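PDB 5SWV: pentafunctional AROM polypeptide from Schizosaccharomyces pombe, which catalyses five consecutive steps of the shikimate pathway, of which its dehydroquinate dehydratase and shikimate dehydrogenase parts are present here. Local coordinates for residues A[145-150]-A[180-185]; A[171-176]-A[201-206]; A[197-202]-A[212-217]. All coordinates share one frame; numbering follows the deposited sequence.

Contact 1: residues A[145-150]-A[180-185]; sequences TWSWAR and NLELEE
W148 and E182 have no direct hydrogen bond between them. A single water joins them instead. It accepts from W148 N at 3.0 Å and donates to E182 OE2 at 2.8 Å. No other hydrogen-bonded link, direct or through water, is found between the two segments.

The rest of the contact is packing. The indole of W148 stands alongside L183, and the two side chains point the same way. L183 CB sits over the face of the five-membered ring, 3.9 Å from the W148 ring centroid, a CH-pi contact. L183 CD1 covers the same ring nearer its rim, 3.7 Å from W148 NE1. CG of L183 is anti to its backbone N (chi1 -179°), and CD1 extends from it over the indole. The indole N-H itself is used elsewhere, by N202.

The fold here is the TIM barrel of a type I dehydroquinase. Residues 145-150 belong to the loop between strand 134-140 and helix 152-162. Residues 180-185 lie on helix 177-193. W154 of helix 152-162 stacks on W148.

A149 CB meets the carboxylate end of E182, 3.8 Å from E182 CD. The E182 chain is extended beyond CG and reaches past A149 to the water. S147 OG accepts from R150 N at 2.9 Å (N-H...O 163°), an ST motif that closes a turn within the loop.

Contact 2: residues A[171-176]-A[201-206]; sequences VGMANN and FNMGRF
V171 and F201 are paired in parallel strands, and their side chains fit together on one face of the sheet. V171 CG2 lies over the face of the F201 ring, 3.9 Å from its centroid. V171 CG1 is the second bump. It touches F201 CE2 on one flank and, on another, the methyl end of M203, 3.6 Å from M203 CE. CG of F201 lies between its backbone N and carbonyl carbon (chi1 60°); the ring beyond it turns a face to V171 CG2.

M173 continues this face. Its chain bends at chi2 and chi3 and crosses M203 at about a right angle. M173 CE touches M203 CG at 3.7 Å, while M173 SD rests near M203 O and the CA of G204, a residue with no side chain.

The other face has a hollow at G172. N202 OD1 fills it, 3.4 Å from G172 CA. N202 ND2 donates to N180. Next to it, A174 CB packs on N202 CB and on F206 CB. Further out, N175 O stands over the F206 ring near its rim, 3.3 Å from F206 CD2. Beyond the strands, a water spans A174 O and F206 N.

Three backbone bonds hold the strands: G172 N to F201 O, M203 N to G172 O, and A174 N to M203 O. The short strand axes make an angle of 45°, a marked twist for neighbours.

The pair comes from one beta-alpha-beta unit of the TIM barrel, in which helix 177-193 joins strand 167-173 to strand 198-203. That helix covers A174 and N202. Helix 208-213 packs on F201 and M203. Strand 134-140 flanks V171 and M203 through H140.

Contact 3: residues A[197-202]-A[212-217]; sequences PLILFN and ILNKFM
I199 is the apolar centre, set against F216 and M217. I199 CG1 meets F216 CD2 at 3.9 Å. I199 CD1 reaches M217 CB at 3.8 Å, and the two side chains pass at a slant. I199 CG1 is anti to the carbonyl carbon (chi1 -51°), while I199 CG2 heads to the M217 carbonyl and to N214 ND2. P197 packs on F216 in turn: its CB approaches the F216 ring off-centre, 3.8 Å from F216 CE2. The F216 ring also carries M217 CG over its centre, so proline and methionine both pack on this ring. F6 of helix 3-8 touches F216 and M217.

Moving outward, the contact turns polar at N214. This is the first residue after helix 208-213 to leave helical geometry. Its CG is anti to the backbone N (chi1 179°), and the amide beyond it meets the strand. L200 N donates to N214 OD1 at 3.0 Å (N-H...O 160°), coming from above the plane of the side-chain carbonyl. The other end of the same amide, N214 ND2, donates to F216 O at 3.1 Å and so holds the turn of 214-216. T218 OG1 is a further partner of ND2.

L200 O lies 3.1 Å from N214 OD1, but both are acceptors. R187 bonds OD1 through NH1 and, weakly, L200 O through NH2. Its positive charge would probably offset the repulsion between the two acceptors.

I199 and F201 make their backbone bonds to strand 167-173, whereas L200 N faces the other way, to N214. The arrangement fits the end of a TIM barrel's seventh beta-alpha unit, where the chain, having passed from strand 198-203 through helix 208-213, turns at 214-217 into the eighth strand, 218-220.

Overall arrangement
All three contacts lie in the dehydroquinase TIM barrel, and strand 198-203 runs through contacts 2 and 3, which share F201 and N202. Their centres are 12 Å apart. Contact 1 is about 10 Å from contact 2 and 14 Å from contact 3, centre to centre. N202 is the common point: its ND2 lies 2.9 Å from N180 OD1 and its OD1 3.0 Å from W148 NE1, probable hydrogen bonds to both segments of contact 1. W148 also packs on L200, reaching contact 3. M173 of contact 2 ends its strand on the C-terminal side, where TIM-barrel active sites lie; a triethylene glycol about 4 Å from its side chain, probably from the crystallisation liquor, may mark a pocket there.

Contact 1: residues A[145-150]-A[180-185]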
ATOM      1  N   THR A 145      25.637  27.158  -2.211  1.00 36.86           N
ATOM      2  CA  THR A 145      26.411  27.976  -3.141  1.00 37.33           C
ATOM      3  C   THR A 145      26.465  27.405  -4.547  1.00 37.84           C
ATOM      4  O   THR A 145      27.027  28.039  -5.418  1.00 37.60           O
ATOM      5  CB  THR A 145      27.864  28.149  -2.654  1.00 37.47           C
ATOM      6  OG1 THR A 145      28.589  26.918  -2.805  1.00 36.96           O
ATOM      7  CG2 THR A 145      27.897  28.605  -1.192  1.00 37.35           C
ATOM      8  N   TRP A 146      25.920  26.209  -4.777  1.00 39.08           N
ATOM      9  CA  TRP A 146      25.960  25.606  -6.116  1.00 39.66           C
ATOM     10  C   TRP A 146      24.727  26.073  -6.853  1.00 40.21           C
ATOM     11  O   TRP A 146      23.625  25.611  -6.573  1.00 40.39           O
ATOM     12  CB  TRP A 146      26.055  24.066  -6.062  1.00 39.15           C
ATOM     13  CG  TRP A 146      27.420  23.538  -5.597  1.00 38.99           C
ATOM     14  CD1 TRP A 146      28.473  24.277  -5.126  1.00 39.01           C
ATOM     15  CD2 TRP A 146      27.839  22.168  -5.511  1.00 38.34           C
ATOM     16  NE1 TRP A 146      29.517  23.460  -4.782  1.00 38.45           N
ATOM     17  CE2 TRP A 146      29.155  22.161  -5.003  1.00 38.38           C
ATOM     18  CE3 TRP A 146      27.236  20.950  -5.826  1.00 38.55           C
ATOM     19  CZ2 TRP A 146      29.883  20.982  -4.810  1.00 38.61           C
ATOM     20  CZ3 TRP A 146      27.966  19.762  -5.625  1.00 38.60           C
ATOM     21  CH2 TRP A 146      29.272  19.794  -5.129  1.00 38.51           C
ATOM     22  N   SER A 147      24.926  27.014  -7.767  1.00 40.78           N
ATOM     23  CA  SER A 147      23.848  27.535  -8.604  1.00 42.57           C
ATOM     24  C   SER A 147      23.256  26.436  -9.483  1.00 43.02           C
ATOM     25  O   SER A 147      23.988  25.559  -9.937  1.00 43.89           O
ATOM     26  CB  SER A 147      24.373  28.679  -9.498  1.00 43.66           C
ATOM     27  OG  SER A 147      23.494  28.993 -10.573  1.00 44.25           O
ATOM     28  N   TRP A 148      21.939  26.496  -9.706  1.00 43.21           N
ATOM     29  CA  TRP A 148      21.247  25.641 -10.687  1.00 42.77           C
ATOM     30  C   TRP A 148      21.230  26.261 -12.089  1.00 44.46           C
ATOM     31  O   TRP A 148      21.092  25.537 -13.079  1.00 44.85           O
ATOM     32  CB  TRP A 148      19.806  25.395 -10.274  1.00 41.73           C
ATOM     33  CG  TRP A 148      19.631  24.699  -8.991  1.00 40.97           C
ATOM     34  CD1 TRP A 148      19.135  25.224  -7.840  1.00 40.93           C
ATOM     35  CD2 TRP A 148      19.909  23.329  -8.720  1.00 40.73           C
ATOM     36  NE1 TRP A 148      19.093  24.268  -6.860  1.00 40.56           N
ATOM     37  CE2 TRP A 148      19.567  23.093  -7.373  1.00 40.22           C
ATOM     38  CE3 TRP A 148      20.418  22.275  -9.482  1.00 41.33           C
ATOM     39  CZ2 TRP A 148      19.715  21.853  -6.771  1.00 40.17           C
ATOM     40  CZ3 TRP A 148      20.565  21.031  -8.880  1.00 41.42           C
ATOM     41  CH2 TRP A 148      20.210  20.833  -7.536  1.00 40.75           C
ATOM     42  N   ALA A 149      21.318  27.593 -12.163  1.00 45.83           N
ATOM     43  CA  ALA A 149      21.423  28.312 -13.437  1.00 47.25           C
ATOM     44  C   ALA A 149      22.803  28.155 -14.073  1.00 48.89           C
ATOM     45  O   ALA A 149      22.893  28.125 -15.290  1.00 49.56           O
ATOM     46  CB  ALA A 149      21.108  29.790 -13.250  1.00 47.20           C
ATOM     47  N   ARG A 150      23.860  28.087 -13.253  1.00 50.32           N
ATOM     48  CA  ARG A 150      25.244  27.838 -13.708  1.00 51.56           C
ATOM     49  C   ARG A 150      25.791  26.618 -12.969  1.00 50.25           C
ATOM     50  O   ARG A 150      26.574  26.771 -12.036  1.00 50.59           O
ATOM     51  CB  ARG A 150      26.148  29.036 -13.390  1.00 53.88           C
ATOM     52  CG  ARG A 150      25.863  30.308 -14.184  1.00 56.04           C
ATOM     53  CD  ARG A 150      26.628  31.523 -13.625  1.00 56.53           C
ATOM     54  NE  ARG A 150      26.456  31.728 -12.169  1.00 56.15           N
ATOM     55  CZ  ARG A 150      25.333  32.149 -11.561  1.00 55.31           C
ATOM     56  NH1 ARG A 150      24.216  32.418 -12.251  1.00 55.08           N
ATOM     57  NH2 ARG A 150      25.318  32.292 -10.238  1.00 54.01           N
ATOM     58  N   ASN A 180      14.489  28.137  -6.234  1.00 39.16           N
ATOM     59  CA  ASN A 180      13.499  27.122  -6.604  1.00 38.65           C
ATOM     60  C   ASN A 180      13.119  27.207  -8.077  1.00 38.99           C
ATOM     61  O   ASN A 180      12.891  26.187  -8.724  1.00 38.41           O
ATOM     62  CB  ASN A 180      12.245  27.228  -5.718  1.00 37.97           C
ATOM     63  CG  ASN A 180      12.543  26.945  -4.254  1.00 37.66           C
ATOM     64  OD1 ASN A 180      13.317  26.053  -3.941  1.00 37.49           O
ATOM     65  ND2 ASN A 180      11.945  27.714  -3.351  1.00 37.74           N
ATOM     66  N   LEU A 181      13.070  28.432  -8.594  1.00 39.98           N
ATOM     67  CA  LEU A 181      12.785  28.670 -10.007  1.00 40.43           C
ATOM     68  C   LEU A 181      13.948  28.272 -10.917  1.00 40.06           C
ATOM     69  O   LEU A 181      13.731  27.654 -11.955  1.00 40.88           O
ATOM     70  CB  LEU A 181      12.404  30.133 -10.236  1.00 40.85           C
ATOM     71  CG  LEU A 181      11.170  30.624  -9.464  1.00 41.57           C
ATOM     72  CD1 LEU A 181      10.823  32.027  -9.911  1.00 42.60           C
ATOM     73  CD2 LEU A 181       9.957  29.726  -9.653  1.00 41.71           C
ATOM     74  N   GLU A 182      15.172  28.620 -10.542  1.00 39.19           N
ATOM     75  CA  GLU A 182      16.333  28.176 -11.306  1.00 39.21           C
ATOM     76  C   GLU A 182      16.392  26.640 -11.345  1.00 38.27           C
ATOM     77  O   GLU A 182      16.743  26.049 -12.360  1.00 37.72           O
ATOM     78  CB  GLU A 182      17.615  28.794 -10.745  1.00 39.71           C
ATOM     79  CG  GLU A 182      17.727  30.273 -11.089  1.00 41.09           C
ATOM     80  CD  GLU A 182      18.862  31.023 -10.402  1.00 42.09           C
ATOM     81  OE1 GLU A 182      18.942  32.246 -10.599  1.00 42.96           O
ATOM     82  OE2 GLU A 182      19.679  30.425  -9.677  1.00 43.36           O
ATOM     83  N   LEU A 183      15.999  26.017 -10.242  1.00 37.75           N
ATOM     84  CA  LEU A 183      15.967  24.578 -10.132  1.00 37.99           C
ATOM     85  C   LEU A 183      15.001  23.953 -11.141  1.00 39.34           C
ATOM     86  O   LEU A 183      15.345  22.952 -11.753  1.00 39.69           O
ATOM     87  CB  LEU A 183      15.635  24.164  -8.700  1.00 37.15           C
ATOM     88  CG  LEU A 183      15.588  22.670  -8.401  1.00 36.83           C
ATOM     89  CD1 LEU A 183      15.903  22.386  -6.946  1.00 36.71           C
ATOM     90  CD2 LEU A 183      14.245  22.065  -8.774  1.00 37.06           C
ATOM     91  N   GLU A 184      13.814  24.532 -11.328  1.00 40.54           N
ATOM     92  CA  GLU A 184      12.875  24.035 -12.350  1.00 41.64           C
ATOM     93  C   GLU A 184      13.397  24.185 -13.783  1.00 42.22           C
ATOM     94  O   GLU A 184      13.209  23.288 -14.598  1.00 42.32           O
ATOM     95  CB  GLU A 184      11.499  24.704 -12.241  1.00 42.47           C
ATOM     96  CG  GLU A 184      10.718  24.443 -10.950  1.00 42.84           C
ATOM     97  CD  GLU A 184      10.622  22.979 -10.546  1.00 42.88           C
ATOM     98  OE1 GLU A 184      10.284  22.131 -11.407  1.00 41.47           O
ATOM     99  OE2 GLU A 184      10.885  22.691  -9.346  1.00 44.18           O
ATOM    100  N   GLU A 185      14.040  25.309 -14.088  1.00 43.69           N
ATOM    101  CA  GLU A 185      14.775  25.462 -15.359  1.00 45.27           C
ATOM    102  C   GLU A 185      15.756  24.322 -15.551  1.00 44.15           C
ATOM    103  O   GLU A 185      15.769  23.678 -16.603  1.00 44.31           O
ATOM    104  CB  GLU A 185      15.541  26.782 -15.408  1.00 46.90           C
ATOM    105  CG  GLU A 185      14.709  27.930 -15.933  1.00 50.02           C
ATOM    106  CD  GLU A 185      15.074  29.291 -15.329  1.00 53.72           C
ATOM    107  OE1 GLU A 185      16.225  29.501 -14.847  1.00 54.79           O
ATOM    108  OE2 GLU A 185      14.181  30.172 -15.345  1.00 56.19           O
TER
HETATM  109  O   HOH W   1      20.242  28.271  -7.974  1.00 27.10           O

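Contact 2: residues A[171-176]-A[201-206]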
ATOM      1  N   VAL A 171      20.118  17.531  -4.148  1.00 36.13           N
ATOM      2  CA  VAL A 171      19.411  18.400  -3.215  1.00 36.50           C
ATOM      3  C   VAL A 171      20.220  19.629  -2.855  1.00 36.53           C
ATOM      4  O   VAL A 171      21.267  19.511  -2.248  1.00 36.46           O
ATOM      5  CB  VAL A 171      19.050  17.672  -1.915  1.00 36.24           C
ATOM      6  CG1 VAL A 171      18.231  18.600  -1.018  1.00 36.12           C
ATOM      7  CG2 VAL A 171      18.289  16.390  -2.224  1.00 36.10           C
ATOM      8  N   GLY A 172      19.710  20.804  -3.205  1.00 37.07           N
ATOM      9  CA  GLY A 172      20.364  22.061  -2.872  1.00 38.18           C
ATOM     10  C   GLY A 172      19.854  22.611  -1.560  1.00 39.21           C
ATOM     11  O   GLY A 172      18.963  22.025  -0.948  1.00 39.09           O
ATOM     12  N   MET A 173      20.450  23.721  -1.121  1.00 40.23           N
ATOM     13  CA  MET A 173      19.908  24.522  -0.038  1.00 41.62           C
ATOM     14  C   MET A 173      19.447  25.822  -0.663  1.00 41.10           C
ATOM     15  O   MET A 173      20.210  26.478  -1.382  1.00 41.35           O
ATOM     16  CB  MET A 173      20.970  24.780   1.035  1.00 43.93           C
ATOM     17  CG  MET A 173      20.510  25.674   2.196  1.00 45.73           C
ATOM     18  SD  MET A 173      19.288  24.919   3.306  1.00 48.01           S
ATOM     19  CE  MET A 173      20.278  23.691   4.159  1.00 47.87           C
ATOM     20  N   ALA A 174      18.204  26.198  -0.394  1.00 40.26           N
ATOM     21  CA  ALA A 174      17.641  27.406  -0.982  1.00 40.14           C
ATOM     22  C   ALA A 174      17.907  28.607  -0.093  1.00 40.49           C
ATOM     23  O   ALA A 174      17.690  28.536   1.116  1.00 40.35           O
ATOM     24  CB  ALA A 174      16.151  27.239  -1.192  1.00 40.23           C
ATOM     25  N   ASN A 175      18.362  29.702  -0.700  1.00 41.16           N
ATOM     26  CA  ASN A 175      18.480  31.010  -0.022  1.00 42.01           C
ATOM     27  C   ASN A 175      17.265  31.930  -0.245  1.00 43.09           C
ATOM     28  O   ASN A 175      17.037  32.859   0.525  1.00 42.63           O
ATOM     29  CB  ASN A 175      19.732  31.744  -0.493  1.00 41.43           C
ATOM     30  CG  ASN A 175      20.954  30.872  -0.464  1.00 40.86           C
ATOM     31  OD1 ASN A 175      21.558  30.684   0.579  1.00 41.71           O
ATOM     32  ND2 ASN A 175      21.328  30.331  -1.608  1.00 40.45           N
ATOM     33  N   ASN A 176      16.506  31.669  -1.307  1.00 44.55           N
ATOM     34  CA  ASN A 176      15.412  32.539  -1.739  1.00 45.99           C
ATOM     35  C   ASN A 176      14.480  31.814  -2.723  1.00 46.88           C
ATOM     36  O   ASN A 176      14.846  30.764  -3.239  1.00 46.18           O
ATOM     37  CB  ASN A 176      15.985  33.806  -2.381  1.00 45.97           C
ATOM     38  CG  ASN A 176      17.030  33.513  -3.462  1.00 46.36           C
ATOM     39  OD1 ASN A 176      16.718  32.969  -4.526  1.00 47.03           O
ATOM     40  ND2 ASN A 176      18.271  33.898  -3.203  1.00 46.18           N
ATOM     41  N   PHE A 201      15.293  18.753  -5.562  1.00 33.15           N
ATOM     42  CA  PHE A 201      14.661  19.805  -4.760  1.00 32.62           C
ATOM     43  C   PHE A 201      15.693  20.544  -3.925  1.00 32.69           C
ATOM     44  O   PHE A 201      16.865  20.197  -3.931  1.00 31.67           O
ATOM     45  CB  PHE A 201      13.579  19.230  -3.845  1.00 31.92           C
ATOM     46  CG  PHE A 201      14.076  18.215  -2.866  1.00 31.54           C
ATOM     47  CD1 PHE A 201      14.217  16.877  -3.237  1.00 31.53           C
ATOM     48  CD2 PHE A 201      14.357  18.569  -1.554  1.00 31.65           C
ATOM     49  CE1 PHE A 201      14.655  15.925  -2.324  1.00 31.12           C
ATOM     50  CE2 PHE A 201      14.787  17.614  -0.630  1.00 31.48           C
ATOM     51  CZ  PHE A 201      14.948  16.296  -1.023  1.00 31.18           C
ATOM     52  N   ASN A 202      15.235  21.587  -3.240  1.00 33.58           N
ATOM     53  CA  ASN A 202      16.038  22.336  -2.301  1.00 34.28           C
ATOM     54  C   ASN A 202      15.469  22.121  -0.921  1.00 35.56           C
ATOM     55  O   ASN A 202      14.254  22.265  -0.712  1.00 34.69           O
ATOM     56  CB  ASN A 202      16.005  23.824  -2.611  1.00 34.29           C
ATOM     57  CG  ASN A 202      16.606  24.154  -3.966  1.00 34.34           C
ATOM     58  OD1 ASN A 202      17.704  23.709  -4.293  1.00 34.37           O
ATOM     59  ND2 ASN A 202      15.894  24.945  -4.757  1.00 34.43           N
ATOM     60  N   MET A 203      16.346  21.764   0.013  1.00 37.06           N
ATOM     61  CA  MET A 203      15.985  21.771   1.417  1.00 38.85           C
ATOM     62  C   MET A 203      16.047  23.204   1.951  1.00 38.47           C
ATOM     63  O   MET A 203      16.446  24.128   1.233  1.00 38.53           O
ATOM     64  CB  MET A 203      16.846  20.788   2.208  1.00 40.86           C
ATOM     65  CG  MET A 203      18.334  21.099   2.323  1.00 43.30           C
ATOM     66  SD  MET A 203      19.317  19.818   3.162  1.00 45.91           S
ATOM     67  CE  MET A 203      18.614  18.290   2.569  1.00 45.39           C
ATOM     68  N   GLY A 204      15.627  23.379   3.199  1.00 38.13           N
ATOM     69  CA  GLY A 204      15.476  24.699   3.797  1.00 38.13           C
ATOM     70  C   GLY A 204      14.024  25.105   3.732  1.00 38.88           C
ATOM     71  O   GLY A 204      13.301  24.679   2.839  1.00 38.47           O
ATOM     72  N   ARG A 205      13.595  25.935   4.678  1.00 40.30           N
ATOM     73  CA  ARG A 205      12.240  26.495   4.663  1.00 40.67           C
ATOM     74  C   ARG A 205      11.956  27.291   3.405  1.00 39.45           C
ATOM     75  O   ARG A 205      10.824  27.292   2.935  1.00 38.59           O
ATOM     76  CB  ARG A 205      11.994  27.382   5.876  1.00 42.35           C
ATOM     77  CG  ARG A 205      12.002  26.608   7.180  1.00 43.76           C
ATOM     78  CD  ARG A 205      11.551  27.446   8.377  1.00 45.16           C
ATOM     79  NE  ARG A 205      10.912  26.592   9.380  1.00 46.38           N
ATOM     80  CZ  ARG A 205       9.720  25.996   9.231  1.00 48.36           C
ATOM     81  NH1 ARG A 205       9.251  25.219  10.202  1.00 48.81           N
ATOM     82  NH2 ARG A 205       8.978  26.152   8.118  1.00 49.51           N
ATOM     83  N   PHE A 206      12.976  27.967   2.871  1.00 39.06           N
ATOM     84  CA  PHE A 206      12.851  28.662   1.580  1.00 39.35           C
ATOM     85  C   PHE A 206      12.679  27.687   0.408  1.00 38.36           C
ATOM     86  O   PHE A 206      12.090  28.037  -0.608  1.00 38.36           O
ATOM     87  CB  PHE A 206      14.076  29.535   1.272  1.00 40.40           C
ATOM     88  CG  PHE A 206      14.178  30.822   2.067  1.00 41.11           C
ATOM     89  CD1 PHE A 206      13.172  31.791   2.008  1.00 41.70           C
ATOM     90  CD2 PHE A 206      15.346  31.117   2.792  1.00 41.25           C
ATOM     91  CE1 PHE A 206      13.304  32.996   2.702  1.00 41.62           C
ATOM     92  CE2 PHE A 206      15.481  32.321   3.483  1.00 41.36           C
ATOM     93  CZ  PHE A 206      14.457  33.259   3.439  1.00 41.42           C
TER
HETATM   94  O   HOH W   2      15.951  27.848   3.479  1.00 36.96           O

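Contact 3: residues A[197-202]-A[212-217]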
ATOM      1  N   PRO A 197      15.908   8.459 -14.015  1.00 41.20           N
ATOM      2  CA  PRO A 197      14.953   9.269 -13.253  1.00 40.95           C
ATOM      3  C   PRO A 197      15.628  10.108 -12.176  1.00 41.16           C
ATOM      4  O   PRO A 197      16.666   9.714 -11.636  1.00 41.29           O
ATOM      5  CB  PRO A 197      14.005   8.243 -12.632  1.00 40.87           C
ATOM      6  CG  PRO A 197      14.689   6.932 -12.766  1.00 41.16           C
ATOM      7  CD  PRO A 197      15.606   7.027 -13.938  1.00 41.15           C
ATOM      8  N   LEU A 198      15.017  11.252 -11.870  1.00 41.12           N
ATOM      9  CA  LEU A 198      15.649  12.288 -11.058  1.00 40.59           C
ATOM     10  C   LEU A 198      14.787  12.769  -9.880  1.00 38.66           C
ATOM     11  O   LEU A 198      13.673  13.233 -10.079  1.00 38.60           O
ATOM     12  CB  LEU A 198      15.996  13.473 -11.958  1.00 41.74           C
ATOM     13  CG  LEU A 198      16.750  14.651 -11.325  1.00 43.01           C
ATOM     14  CD1 LEU A 198      18.222  14.331 -11.104  1.00 43.38           C
ATOM     15  CD2 LEU A 198      16.606  15.891 -12.190  1.00 44.07           C
ATOM     16  N   ILE A 199      15.328  12.669  -8.664  1.00 37.15           N
ATOM     17  CA  ILE A 199      14.789  13.352  -7.481  1.00 36.07           C
ATOM     18  C   ILE A 199      15.573  14.657  -7.332  1.00 34.78           C
ATOM     19  O   ILE A 199      16.792  14.642  -7.270  1.00 34.01           O
ATOM     20  CB  ILE A 199      14.962  12.524  -6.191  1.00 36.28           C
ATOM     21  CG1 ILE A 199      14.446  11.096  -6.369  1.00 36.49           C
ATOM     22  CG2 ILE A 199      14.226  13.177  -5.027  1.00 36.26           C
ATOM     23  CD1 ILE A 199      14.762  10.190  -5.196  1.00 36.44           C
ATOM     24  N   LEU A 200      14.866  15.772  -7.238  1.00 34.34           N
ATOM     25  CA  LEU A 200      15.487  17.087  -7.306  1.00 34.38           C
ATOM     26  C   LEU A 200      14.677  18.137  -6.563  1.00 33.37           C
ATOM     27  O   LEU A 200      13.527  18.378  -6.888  1.00 32.91           O
ATOM     28  CB  LEU A 200      15.627  17.472  -8.766  1.00 35.64           C
ATOM     29  CG  LEU A 200      16.211  18.840  -9.116  1.00 36.88           C
ATOM     30  CD1 LEU A 200      17.670  18.905  -8.693  1.00 37.22           C
ATOM     31  CD2 LEU A 200      16.058  19.122 -10.608  1.00 37.43           C
ATOM     32  N   PHE A 201      15.293  18.753  -5.562  1.00 33.15           N
ATOM     33  CA  PHE A 201      14.661  19.805  -4.760  1.00 32.62           C
ATOM     34  C   PHE A 201      15.693  20.544  -3.925  1.00 32.69           C
ATOM     35  O   PHE A 201      16.865  20.197  -3.931  1.00 31.67           O
ATOM     36  CB  PHE A 201      13.579  19.230  -3.845  1.00 31.92           C
ATOM     37  CG  PHE A 201      14.076  18.215  -2.866  1.00 31.54           C
ATOM     38  CD1 PHE A 201      14.217  16.877  -3.237  1.00 31.53           C
ATOM     39  CD2 PHE A 201      14.357  18.569  -1.554  1.00 31.65           C
ATOM     40  CE1 PHE A 201      14.655  15.925  -2.324  1.00 31.12           C
ATOM     41  CE2 PHE A 201      14.787  17.614  -0.630  1.00 31.48           C
ATOM     42  CZ  PHE A 201      14.948  16.296  -1.023  1.00 31.18           C
ATOM     43  N   ASN A 202      15.235  21.587  -3.240  1.00 33.58           N
ATOM     44  CA  ASN A 202      16.038  22.336  -2.301  1.00 34.28           C
ATOM     45  C   ASN A 202      15.469  22.121  -0.921  1.00 35.56           C
ATOM     46  O   ASN A 202      14.254  22.265  -0.712  1.00 34.69           O
ATOM     47  CB  ASN A 202      16.005  23.824  -2.611  1.00 34.29           C
ATOM     48  CG  ASN A 202      16.606  24.154  -3.966  1.00 34.34           C
ATOM     49  OD1 ASN A 202      17.704  23.709  -4.293  1.00 34.37           O
ATOM     50  ND2 ASN A 202      15.894  24.945  -4.757  1.00 34.43           N
ATOM     51  N   ILE A 212       7.436  20.562  -3.218  1.00 34.72           N
ATOM     52  CA  ILE A 212       6.066  20.494  -3.693  1.00 34.26           C
ATOM     53  C   ILE A 212       6.009  20.180  -5.188  1.00 34.44           C
ATOM     54  O   ILE A 212       5.196  19.357  -5.603  1.00 33.82           O
ATOM     55  CB  ILE A 212       5.336  21.802  -3.325  1.00 34.43           C
ATOM     56  CG1 ILE A 212       5.072  21.834  -1.813  1.00 34.13           C
ATOM     57  CG2 ILE A 212       4.040  21.977  -4.105  1.00 35.18           C
ATOM     58  CD1 ILE A 212       4.928  23.233  -1.249  1.00 34.32           C
ATOM     59  N   LEU A 213       6.887  20.809  -5.970  1.00 35.00           N
ATOM     60  CA  LEU A 213       6.981  20.582  -7.429  1.00 35.55           C
ATOM     61  C   LEU A 213       7.725  19.310  -7.867  1.00 36.44           C
ATOM     62  O   LEU A 213       7.560  18.860  -9.013  1.00 36.85           O
ATOM     63  CB  LEU A 213       7.654  21.782  -8.113  1.00 35.42           C
ATOM     64  CG  LEU A 213       6.957  23.139  -7.967  1.00 35.42           C
ATOM     65  CD1 LEU A 213       7.752  24.230  -8.679  1.00 35.60           C
ATOM     66  CD2 LEU A 213       5.527  23.081  -8.474  1.00 35.13           C
ATOM     67  N   ASN A 214       8.558  18.750  -6.993  1.00 37.08           N
ATOM     68  CA  ASN A 214       9.230  17.490  -7.291  1.00 37.88           C
ATOM     69  C   ASN A 214       8.257  16.303  -7.236  1.00 38.79           C
ATOM     70  O   ASN A 214       7.847  15.874  -6.167  1.00 39.39           O
ATOM     71  CB  ASN A 214      10.379  17.276  -6.323  1.00 37.52           C
ATOM     72  CG  ASN A 214      11.102  15.971  -6.576  1.00 37.14           C
ATOM     73  OD1 ASN A 214      11.837  15.848  -7.531  1.00 36.33           O
ATOM     74  ND2 ASN A 214      10.871  14.984  -5.727  1.00 37.75           N
ATOM     75  N   LYS A 215       7.887  15.776  -8.394  1.00 40.39           N
ATOM     76  CA  LYS A 215       6.814  14.765  -8.459  1.00 40.96           C
ATOM     77  C   LYS A 215       7.311  13.381  -8.133  1.00 39.09           C
ATOM     78  O   LYS A 215       6.628  12.636  -7.461  1.00 39.16           O
ATOM     79  CB  LYS A 215       6.120  14.803  -9.817  1.00 42.45           C
ATOM     80  CG  LYS A 215       5.370  16.120  -9.988  1.00 45.64           C
ATOM     81  CD  LYS A 215       4.616  16.254 -11.302  1.00 48.16           C
ATOM     82  CE  LYS A 215       5.558  16.117 -12.489  1.00 49.98           C
ATOM     83  NZ  LYS A 215       5.098  16.942 -13.636  1.00 51.04           N
ATOM     84  N   PHE A 216       8.521  13.073  -8.574  1.00 38.53           N
ATOM     85  CA  PHE A 216       9.096  11.747  -8.433  1.00 38.47           C
ATOM     86  C   PHE A 216       9.845  11.541  -7.116  1.00 38.75           C
ATOM     87  O   PHE A 216      10.894  12.141  -6.892  1.00 37.36           O
ATOM     88  CB  PHE A 216      10.038  11.482  -9.602  1.00 39.06           C
ATOM     89  CG  PHE A 216      10.634  10.120  -9.584  1.00 38.72           C
ATOM     90  CD1 PHE A 216       9.867   9.019  -9.938  1.00 39.08           C
ATOM     91  CD2 PHE A 216      11.956   9.929  -9.191  1.00 39.03           C
ATOM     92  CE1 PHE A 216      10.409   7.736  -9.916  1.00 39.33           C
ATOM     93  CE2 PHE A 216      12.506   8.653  -9.162  1.00 39.90           C
ATOM     94  CZ  PHE A 216      11.731   7.552  -9.523  1.00 39.63           C
ATOM     95  N   MET A 217       9.296  10.664  -6.267  1.00 40.45           N
ATOM     96  CA  MET A 217       9.922  10.203  -4.998  1.00 40.66           C
ATOM     97  C   MET A 217      10.363  11.335  -4.074  1.00 39.40           C
ATOM     98  O   MET A 217      11.541  11.447  -3.732  1.00 38.97           O
ATOM     99  CB  MET A 217      11.095   9.248  -5.269  1.00 41.50           C
ATOM    100  CG  MET A 217      10.695   7.950  -5.949  1.00 43.18           C
ATOM    101  SD  MET A 217      12.117   6.855  -6.229  1.00 45.47           S
ATOM    102  CE  MET A 217      12.386   6.248  -4.562  1.00 44.47           C
TER